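Local coordinates for protein chitin binding domain (PDB 3UAM) that probably binds chitin and may cleave crystalline polysaccharide chains by copper-dependent oxidation, at residues M122-R127 with A196-A201; P19-V24 with V45-G50; Q104-R109 with I211-A216. One frame throughout, in Å; residues are numbered along the deposited sequence. Where two conformers were deposited one is given.

Contact 1: residues M122-R127 with A196-A201; sequences MPHKTR and AVWDVA
Trp198 and Thr126 meet at the indole edge, where Trp198 NE1 donates to Thr126 OG1 over 2.7 Å in a nearly straight bond (167° at the hydrogen) lying close to the ring plane. Thr126 OG1 is anti to its own carbonyl carbon (chi1 -58°), beside the backbone N, and from there it also donates to His124 O at 3.1 Å, arriving above that carbonyl plane. The same threonine sets its methyl CG2 3.5 Å from Trp198 CD1. These contacts lie where strand 126-133 starts its antiparallel pairing with strand 190-200 in the immunoglobulin-like beta sandwich of AA10 proteins; Thr126 and Val200 form a non-hydrogen-bonded pair, flanked by the bonds Ala201 N to Lys125 O (2.9 Å) and Arg127 N to Asp199 O (3.0 Å). Further round the indole, Trp198 CZ2 lies 3.5 Å from His124 N. His124 CG, anti to its carbonyl carbon, brings the imidazole against Val200, whose CG1 is 3.6 Å from CG and whose CG2 also touches it; the ring is oblique to the indole six-membered ring (planes 52° apart). Trp198 also stacks on Trp129, while Arg127 NE forms a salt bridge with Asp69 and Asp199 OD2 pairs with Arg128.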
loop_
_atom_site.group_PDB
_atom_site.type_symbol
_atom_site.label_atom_id
_atom_site.label_comp_id
_atom_site.label_asym_id
_atom_site.label_seq_id
_atom_site.Cartn_x
_atom_site.Cartn_y
_atom_site.Cartn_z
ATOM N N MET A 122 17.314 0.437 0.059
ATOM C CA MET A 122 17.655 -0.607 -0.912
ATOM C C MET A 122 16.428 -0.968 -1.745
ATOM O O MET A 122 15.951 -2.101 -1.679
ATOM C CB MET A 122 18.204 -1.873 -0.221
ATOM C CG MET A 122 19.258 -1.670 0.852
ATOM S SD MET A 122 20.852 -1.111 0.230
ATOM C CE MET A 122 21.658 -0.376 1.662
ATOM N N PRO A 123 15.903 0.006 -2.515
ATOM C CA PRO A 123 14.635 -0.188 -3.199
ATOM C C PRO A 123 14.648 -1.326 -4.187
ATOM O O PRO A 123 15.654 -1.619 -4.804
ATOM C CB PRO A 123 14.387 1.165 -3.916
ATOM C CG PRO A 123 15.714 1.858 -3.925
ATOM C CD PRO A 123 16.426 1.373 -2.697
ATOM N N HIS A 124 13.516 -1.992 -4.290
ATOM C CA HIS A 124 13.325 -3.104 -5.226
ATOM C C HIS A 124 13.075 -2.644 -6.636
ATOM O O HIS A 124 12.602 -1.517 -6.873
ATOM C CB HIS A 124 12.092 -3.889 -4.788
ATOM C CG HIS A 124 12.352 -4.887 -3.702
ATOM N ND1 HIS A 124 13.109 -5.973 -3.904
ATOM C CD2 HIS A 124 11.920 -4.936 -2.378
ATOM C CE1 HIS A 124 13.151 -6.707 -2.766
ATOM N NE2 HIS A 124 12.409 -6.073 -1.834
ATOM N N LYS A 125 13.356 -3.522 -7.595
ATOM C CA LYS A 125 12.795 -3.374 -8.953
ATOM C C LYS A 125 11.268 -3.337 -8.887
ATOM O O LYS A 125 10.662 -4.230 -8.350
ATOM C CB LYS A 125 13.227 -4.531 -9.838
ATOM C CG LYS A 125 14.700 -4.523 -10.180
ATOM C CD LYS A 125 15.084 -5.704 -11.051
ATOM C CE LYS A 125 16.566 -5.662 -11.413
ATOM N NZ LYS A 125 16.978 -6.775 -12.320
ATOM N N THR A 126 10.658 -2.300 -9.434
ATOM C CA THR A 126 9.230 -2.027 -9.227
ATOM C C THR A 126 8.389 -2.202 -10.495
ATOM O O THR A 126 8.707 -1.622 -11.519
ATOM C CB THR A 126 9.048 -0.592 -8.763
ATOM O OG1 THR A 126 9.787 -0.389 -7.558
ATOM C CG2 THR A 126 7.557 -0.260 -8.543
ATOM N N ARG A 127 7.304 -2.967 -10.417
ATOM C CA ARG A 127 6.369 -3.046 -11.539
ATOM C C ARG A 127 5.369 -1.905 -11.516
ATOM O O ARG A 127 5.115 -1.300 -12.535
ATOM C CB ARG A 127 5.635 -4.393 -11.588
ATOM C CG ARG A 127 4.730 -4.550 -12.802
ATOM C CD ARG A 127 5.444 -4.235 -14.114
ATOM N NE ARG A 127 6.636 -5.050 -14.299
ATOM C CZ ARG A 127 7.630 -4.776 -15.145
ATOM N NH1 ARG A 127 7.616 -3.671 -15.868
ATOM N NH2 ARG A 127 8.683 -5.586 -15.220
ATOM N N ALA A 196 -2.175 2.330 -0.204
ATOM C CA ALA A 196 -1.094 2.523 -1.167
ATOM C C ALA A 196 -0.276 1.239 -1.197
ATOM O O ALA A 196 0.148 0.758 -0.116
ATOM C CB ALA A 196 -0.235 3.717 -0.748
ATOM N N VAL A 197 -0.047 0.693 -2.403
ATOM C CA VAL A 197 0.612 -0.604 -2.578
ATOM C C VAL A 197 1.745 -0.527 -3.604
ATOM O O VAL A 197 1.536 -0.079 -4.734
ATOM C CB VAL A 197 -0.380 -1.697 -3.026
ATOM C CG1 VAL A 197 0.284 -3.083 -3.036
ATOM C CG2 VAL A 197 -1.621 -1.695 -2.130
ATOM N N TRP A 198 2.916 -1.018 -3.215
ATOM C CA TRP A 198 4.128 -1.013 -4.030
ATOM C C TRP A 198 4.487 -2.421 -4.454
ATOM O O TRP A 198 4.906 -3.198 -3.618
ATOM C CB TRP A 198 5.235 -0.401 -3.193
ATOM C CG TRP A 198 6.622 -0.444 -3.796
ATOM C CD1 TRP A 198 6.987 -0.221 -5.107
ATOM C CD2 TRP A 198 7.867 -0.691 -3.094
ATOM N NE1 TRP A 198 8.335 -0.327 -5.265
ATOM C CE2 TRP A 198 8.926 -0.588 -4.091
ATOM C CE3 TRP A 198 8.211 -0.914 -1.773
ATOM C CZ2 TRP A 198 10.241 -0.786 -3.777
ATOM C CZ3 TRP A 198 9.552 -1.100 -1.466
ATOM C CH2 TRP A 198 10.545 -1.031 -2.456
ATOM N N ASP A 199 4.334 -2.742 -5.749
ATOM C CA ASP A 199 4.527 -4.106 -6.305
ATOM C C ASP A 199 5.965 -4.307 -6.797
ATOM O O ASP A 199 6.472 -3.534 -7.642
ATOM C CB ASP A 199 3.655 -4.366 -7.538
ATOM C CG ASP A 199 2.192 -4.622 -7.232
ATOM O OD1 ASP A 199 1.732 -4.466 -6.073
ATOM O OD2 ASP A 199 1.498 -4.989 -8.209
ATOM N N VAL A 200 6.588 -5.379 -6.328
ATOM C CA VAL A 200 7.950 -5.714 -6.675
ATOM C C VAL A 200 7.943 -6.678 -7.867
ATOM O O VAL A 200 7.276 -7.732 -7.836
ATOM C CB VAL A 200 8.684 -6.355 -5.479
ATOM C CG1 VAL A 200 10.110 -6.768 -5.857
ATOM C CG2 VAL A 200 8.677 -5.403 -4.286
ATOM N N ALA A 201 8.699 -6.326 -8.900
ATOM C CA ALA A 201 8.693 -7.061 -10.154
ATOM C C ALA A 201 9.277 -8.459 -10.040
ATOM O O ALA A 201 8.712 -9.422 -10.589
ATOM C CB ALA A 201 9.448 -6.283 -11.225
#

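Contact 2: residues P19-V24 with V45-G50; sequences PRHGRV and VNELEG
Asn46 lies against both His21 and Arg23 and gives the largest share of the buried surface. Three direct hydrogen bonds cross the contact. His21 NE2 donates to Glu47 OE2 at 2.7 Å, in the imidazole plane but somewhat bent (149° at the hydrogen), using the carboxylate's anti lone pair. Gly22 N reaches Asn46 O at 3.2 Å, and Arg23 NH1 reaches Asn46 OD1 at 2.9 Å on an in-plane lone pair, with the guanidinium and amide planes 83° apart. Arg23 runs past the amide on its way there, its CD 3.2 Å from the same Asn46 OD1.

Packing is led by Asn46 CB, which sits over one face of the His21 ring in a CH-pi contact, 3.6 Å from the centroid and offset toward the rim. Pro19 CB covers the opposite face, so the imidazole is sandwiched.

Water completes the contact: one molecule donates to Gly22 O and Val45 O and accepts from Leu48 N, the residue at the centre of an inverse gamma turn. His21-Gly22 probably corresponds to the start of the mature enzyme, whose first histidine is a copper ligand in AA10 relatives; in this construct residues precede it. NE2 of His21 is taken by Glu47, while the buried ND1 has no partner in the model.

The segment 19-24 runs into strand 21-26, which pairs with strand 113-121 through His21 and Arg23. Residues 45-50 leave the short helix 42-45, whose Phe42 O accepts from Asn46 ND2, and enter strand 49-51 beside strand 205-215. Helix 30-36 packs on Arg23 and Val45 through Val32.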
loop_
_atom_site.group_PDB
_atom_site.type_symbol
_atom_site.label_atom_id
_atom_site.label_comp_id
_atom_site.label_asym_id
_atom_site.label_seq_id
_atom_site.Cartn_x
_atom_site.Cartn_y
_atom_site.Cartn_z
ATOM N N PRO A 19 18.514 -5.215 4.222
ATOM C CA PRO A 19 17.097 -4.965 4.517
ATOM C C PRO A 19 16.460 -4.137 3.413
ATOM O O PRO A 19 17.020 -3.104 3.026
ATOM C CB PRO A 19 17.134 -4.177 5.835
ATOM C CG PRO A 19 18.592 -3.893 6.119
ATOM C CD PRO A 19 19.369 -4.220 4.875
ATOM N N ARG A 20 15.320 -4.605 2.906
ATOM C CA ARG A 20 14.620 -3.977 1.792
ATOM C C ARG A 20 13.347 -3.341 2.335
ATOM O O ARG A 20 12.437 -4.040 2.788
ATOM C CB ARG A 20 14.239 -5.015 0.751
ATOM C CG ARG A 20 15.304 -6.065 0.470
ATOM C CD ARG A 20 16.634 -5.441 0.086
ATOM N NE ARG A 20 16.531 -4.704 -1.166
ATOM C CZ ARG A 20 16.628 -5.239 -2.377
ATOM N NH1 ARG A 20 16.801 -6.535 -2.532
ATOM N NH2 ARG A 20 16.542 -4.471 -3.442
ATOM N N HIS A 21 13.284 -2.024 2.271
ATOM C CA HIS A 21 12.316 -1.250 3.026
ATOM C C HIS A 21 11.589 -0.317 2.125
ATOM O O HIS A 21 12.181 0.232 1.193
ATOM C CB HIS A 21 13.045 -0.385 4.039
ATOM C CG HIS A 21 13.438 -1.102 5.284
ATOM N ND1 HIS A 21 14.241 -0.541 6.206
ATOM C CD2 HIS A 21 13.102 -2.362 5.753
ATOM C CE1 HIS A 21 14.392 -1.395 7.235
ATOM N NE2 HIS A 21 13.690 -2.517 6.947
ATOM N N GLY A 22 10.314 -0.112 2.422
ATOM C CA GLY A 22 9.510 0.891 1.742
ATOM C C GLY A 22 8.343 1.305 2.619
ATOM O O GLY A 22 7.763 0.454 3.303
ATOM N N ARG A 23 8.009 2.602 2.601
ATOM C CA ARG A 23 6.835 3.118 3.320
ATOM C C ARG A 23 6.346 4.433 2.709
ATOM O O ARG A 23 7.076 5.093 1.971
ATOM C CB ARG A 23 7.158 3.318 4.801
ATOM C CG ARG A 23 8.121 4.463 5.056
ATOM C CD ARG A 23 8.689 4.465 6.454
ATOM N NE ARG A 23 9.576 5.610 6.607
ATOM C CZ ARG A 23 10.799 5.708 6.079
ATOM N NH1 ARG A 23 11.363 4.709 5.395
ATOM N NH2 ARG A 23 11.477 6.825 6.265
ATOM N N VAL A 24 5.108 4.803 3.016
ATOM C CA VAL A 24 4.594 6.122 2.683
ATOM C C VAL A 24 4.836 7.071 3.850
ATOM O O VAL A 24 4.235 6.950 4.922
ATOM C CB VAL A 24 3.107 6.066 2.314
ATOM C CG1 VAL A 24 2.521 7.469 2.230
ATOM C CG2 VAL A 24 2.947 5.311 0.999
ATOM N N VAL A 45 7.735 -0.756 10.345
ATOM C CA VAL A 45 6.983 0.197 9.507
ATOM C C VAL A 45 7.268 -0.016 8.022
ATOM O O VAL A 45 6.390 0.168 7.174
ATOM C CB VAL A 45 7.336 1.661 9.859
ATOM C CG1 VAL A 45 6.694 2.636 8.873
ATOM C CG2 VAL A 45 6.883 1.977 11.274
ATOM N N ASN A 46 8.514 -0.393 7.733
ATOM C CA ASN A 46 9.047 -0.538 6.371
ATOM C C ASN A 46 8.967 -1.964 5.764
ATOM O O ASN A 46 9.441 -2.185 4.635
ATOM C CB ASN A 46 10.523 -0.134 6.383
ATOM C CG ASN A 46 10.719 1.367 6.350
ATOM O OD1 ASN A 46 10.421 2.000 5.347
ATOM N ND2 ASN A 46 11.171 1.946 7.457
ATOM N N GLU A 47 8.361 -2.904 6.502
ATOM C CA GLU A 47 8.327 -4.308 6.109
ATOM C C GLU A 47 6.895 -4.878 6.190
ATOM O O GLU A 47 6.692 -6.010 6.642
ATOM C CB GLU A 47 9.281 -5.122 6.983
ATOM C CG GLU A 47 10.743 -4.844 6.718
ATOM C CD GLU A 47 11.688 -5.447 7.755
ATOM O OE1 GLU A 47 11.340 -6.429 8.439
ATOM O OE2 GLU A 47 12.818 -4.930 7.893
ATOM N N LEU A 48 5.925 -4.097 5.714
ATOM C CA LEU A 48 4.552 -4.532 5.640
ATOM C C LEU A 48 4.399 -5.228 4.281
ATOM O O LEU A 48 3.723 -4.747 3.373
ATOM C CB LEU A 48 3.599 -3.360 5.843
ATOM C CG LEU A 48 3.766 -2.594 7.172
ATOM C CD1 LEU A 48 2.716 -1.495 7.293
ATOM C CD2 LEU A 48 3.749 -3.526 8.400
ATOM N N GLU A 49 5.073 -6.375 4.183
ATOM C CA GLU A 49 5.343 -7.056 2.924
ATOM C C GLU A 49 4.560 -8.370 2.861
ATOM O O GLU A 49 4.655 -9.235 3.740
ATOM C CB GLU A 49 6.847 -7.317 2.837
ATOM C CG GLU A 49 7.315 -7.810 1.490
ATOM C CD GLU A 49 8.783 -8.182 1.444
ATOM O OE1 GLU A 49 9.544 -7.930 2.400
ATOM O OE2 GLU A 49 9.191 -8.756 0.419
ATOM N N GLY A 50 3.701 -8.482 1.865
ATOM C CA GLY A 50 2.997 -9.730 1.625
ATOM C C GLY A 50 2.798 -9.899 0.145
ATOM O O GLY A 50 3.291 -9.092 -0.650
HETATM O O HOH W 1 11.375 -6.353 3.540
HETATM O O HOH W 2 6.061 -1.288 4.700
#

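Contact 3: residues Q104-R109 with I211-A216; sequences QKHAVR and IDLNFA
His106, Ala107 and Val108 pair in parallel with Leu213, Asn214 and Phe215, the two short strands running 41° apart and joined by four backbone hydrogen bonds: His106 N to Asp212 O, Asn214 N to His106 O, Val108 N to Asn214 O and Ala216 N to Val108 O, the first 2.9 Å long. This parallel ladder adds strand 106-108 to the C-terminal strand 205-215 in the mixed sheet of the AA10 beta sandwich, a fold of immunoglobulin-like type. Asn214 is held at both backbone polar atoms, its N donating and its O accepting.

On the face that carries His106, Val108, Leu213 and Phe215, the methyl CG2 of Val108 stands over the centre of the Phe215 ring, 3.7 Å from the centroid and only 6° off the normal. CG2 takes the crowded position between the backbone N and the carbonyl carbon (chi1 -67° placing CG1 anti to the carbonyl), and from there it also lies 3.9 Å from Leu213 CB. Nearby, the His106 ring brings CD2 within 3.8 Å of Ile211 CG2; its NE2 is bonded to Glu28 O, and the ring meets that of Tyr33.

The other face bears Ala107 and Asn214. Alongside the ladder, Lys105 CB packs 3.9 Å from Asn214 CB, while its NZ goes to Trp103 O and Asp98. At the far end, Arg109 NH1 approaches CB of the C-terminal residue, Ala216, at 3.7 Å.

Asp212 places CB 3.4 Å from Gln104 O. Its OD1 is held by Tyr191 OH and Arg30, whereas a water donates both to Asp212 OD2 and to Gln104 O, 2.7 Å from the latter.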
loop_
_atom_site.group_PDB
_atom_site.type_symbol
_atom_site.label_atom_id
_atom_site.label_comp_id
_atom_site.label_asym_id
_atom_site.label_seq_id
_atom_site.Cartn_x
_atom_site.Cartn_y
_atom_site.Cartn_z
ATOM N N GLN A 104 -5.421 7.876 13.812
ATOM C CA GLN A 104 -5.259 9.290 13.506
ATOM C C GLN A 104 -5.556 9.420 12.023
ATOM O O GLN A 104 -5.069 8.615 11.229
ATOM C CB GLN A 104 -3.828 9.749 13.772
ATOM C CG GLN A 104 -3.393 9.760 15.224
ATOM C CD GLN A 104 -1.905 10.074 15.346
ATOM O OE1 GLN A 104 -1.115 9.212 15.744
ATOM N NE2 GLN A 104 -1.514 11.287 14.960
ATOM N N LYS A 105 -6.364 10.412 11.661
ATOM C CA LYS A 105 -6.873 10.547 10.301
ATOM C C LYS A 105 -6.501 11.901 9.720
ATOM O O LYS A 105 -6.689 12.923 10.365
ATOM C CB LYS A 105 -8.396 10.392 10.297
ATOM C CG LYS A 105 -8.901 9.032 10.777
ATOM C CD LYS A 105 -10.377 9.066 11.137
ATOM C CE LYS A 105 -10.835 7.772 11.807
ATOM N NZ LYS A 105 -10.211 7.463 13.125
ATOM N N HIS A 106 -5.997 11.919 8.503
ATOM C CA HIS A 106 -5.651 13.170 7.829
ATOM C C HIS A 106 -6.892 13.911 7.381
ATOM O O HIS A 106 -7.748 13.340 6.675
ATOM C CB HIS A 106 -4.751 12.897 6.611
ATOM C CG HIS A 106 -3.434 12.282 6.966
ATOM N ND1 HIS A 106 -2.420 13.002 7.443
ATOM C CD2 HIS A 106 -3.003 10.944 6.955
ATOM C CE1 HIS A 106 -1.377 12.197 7.707
ATOM N NE2 HIS A 106 -1.735 10.931 7.404
ATOM N N ALA A 107 -6.991 15.183 7.759
ATOM C CA ALA A 107 -8.124 16.024 7.358
ATOM C C ALA A 107 -8.025 16.302 5.861
ATOM O O ALA A 107 -7.083 16.952 5.429
ATOM C CB ALA A 107 -8.151 17.340 8.150
ATOM N N VAL A 108 -8.966 15.786 5.072
ATOM C CA VAL A 108 -8.948 16.013 3.609
ATOM C C VAL A 108 -10.329 16.424 3.083
ATOM O O VAL A 108 -11.314 16.417 3.827
ATOM C CB VAL A 108 -8.418 14.796 2.828
ATOM C CG1 VAL A 108 -6.926 14.571 3.125
ATOM C CG2 VAL A 108 -9.237 13.543 3.135
ATOM N N ARG A 109 -10.370 16.794 1.811
ATOM C CA ARG A 109 -11.577 17.251 1.135
ATOM C C ARG A 109 -11.740 16.590 -0.229
ATOM O O ARG A 109 -10.748 16.276 -0.916
ATOM C CB ARG A 109 -11.504 18.766 0.930
ATOM C CG ARG A 109 -11.371 19.570 2.204
ATOM C CD ARG A 109 -11.309 21.055 1.878
ATOM N NE ARG A 109 -12.592 21.525 1.377
ATOM C CZ ARG A 109 -13.638 21.825 2.141
ATOM N NH1 ARG A 109 -13.572 21.732 3.451
ATOM N NH2 ARG A 109 -14.765 22.222 1.586
ATOM N N ILE A 211 -3.403 4.459 4.634
ATOM C CA ILE A 211 -3.397 5.863 5.004
ATOM C C ILE A 211 -4.819 6.217 5.376
ATOM O O ILE A 211 -5.760 5.953 4.595
ATOM C CB ILE A 211 -2.993 6.789 3.834
ATOM C CG1 ILE A 211 -1.640 6.374 3.272
ATOM C CG2 ILE A 211 -2.940 8.234 4.309
ATOM C CD1 ILE A 211 -1.330 6.958 1.913
ATOM N N ASP A 212 -4.971 6.777 6.568
ATOM C CA ASP A 212 -6.283 7.028 7.124
ATOM C C ASP A 212 -6.683 8.470 6.870
ATOM O O ASP A 212 -5.936 9.377 7.184
ATOM C CB ASP A 212 -6.274 6.750 8.622
ATOM C CG ASP A 212 -6.135 5.275 8.939
ATOM O OD1 ASP A 212 -7.035 4.463 8.550
ATOM O OD2 ASP A 212 -5.125 4.936 9.615
ATOM N N LEU A 213 -7.883 8.659 6.324
ATOM C CA LEU A 213 -8.375 9.952 5.850
ATOM C C LEU A 213 -9.726 10.300 6.479
ATOM O O LEU A 213 -10.567 9.424 6.684
ATOM C CB LEU A 213 -8.541 9.917 4.323
ATOM C CG LEU A 213 -7.317 9.511 3.487
ATOM C CD1 LEU A 213 -7.688 9.520 2.000
ATOM C CD2 LEU A 213 -6.106 10.397 3.752
ATOM N N ASN A 214 -9.920 11.591 6.755
ATOM C CA ASN A 214 -11.193 12.112 7.184
ATOM C C ASN A 214 -11.642 13.225 6.243
ATOM O O ASN A 214 -11.079 14.313 6.243
ATOM C CB ASN A 214 -11.120 12.659 8.610
ATOM C CG ASN A 214 -12.500 12.880 9.198
ATOM O OD1 ASN A 214 -13.366 12.014 9.090
ATOM N ND2 ASN A 214 -12.705 14.025 9.835
ATOM N N PHE A 215 -12.659 12.928 5.444
ATOM C CA PHE A 215 -13.143 13.858 4.438
ATOM C C PHE A 215 -14.172 14.748 5.090
ATOM O O PHE A 215 -15.088 14.261 5.765
ATOM C CB PHE A 215 -13.807 13.112 3.276
ATOM C CG PHE A 215 -12.838 12.523 2.278
ATOM C CD1 PHE A 215 -12.232 11.310 2.518
ATOM C CD2 PHE A 215 -12.602 13.148 1.066
ATOM C CE1 PHE A 215 -11.389 10.738 1.594
ATOM C CE2 PHE A 215 -11.745 12.586 0.126
ATOM C CZ PHE A 215 -11.145 11.378 0.391
ATOM N N ALA A 216 -14.024 16.045 4.882
ATOM C CA ALA A 216 -15.050 17.009 5.270
ATOM C C ALA A 216 -16.437 16.560 4.728
ATOM O O ALA A 216 -16.566 15.992 3.625
ATOM C CB ALA A 216 -14.678 18.405 4.760
ATOM O OXT ALA A 216 -17.469 16.715 5.388
HETATM O O HOH W 3 -3.397 6.595 10.755
#

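Overall arrangement
From the N terminus, contact 2 closes first, joining 19-24 to 45-50 across an excursion containing helices 30-36 and 42-45. Contact 3 opens at 104-109 and closes only at the C terminus, 211-216. Contact 1, from 122-127 to 196-201, opens and closes within that span, so it is nested in contact 3; no pair crosses. Contact 2 ties strand 21-26 of the three-stranded sheet to the turn leading from helix 42-45 into strand 49-51. Contacts 1 and 3 each join a strand pair of the mixed sheet (126-133 with 190-200, 106-108 with 205-215), on opposite sides of the chain's centre. Contacts 1 and 2 touch through Arg20 and Met122; Val24 packs on Ile211 between contacts 2 and 3.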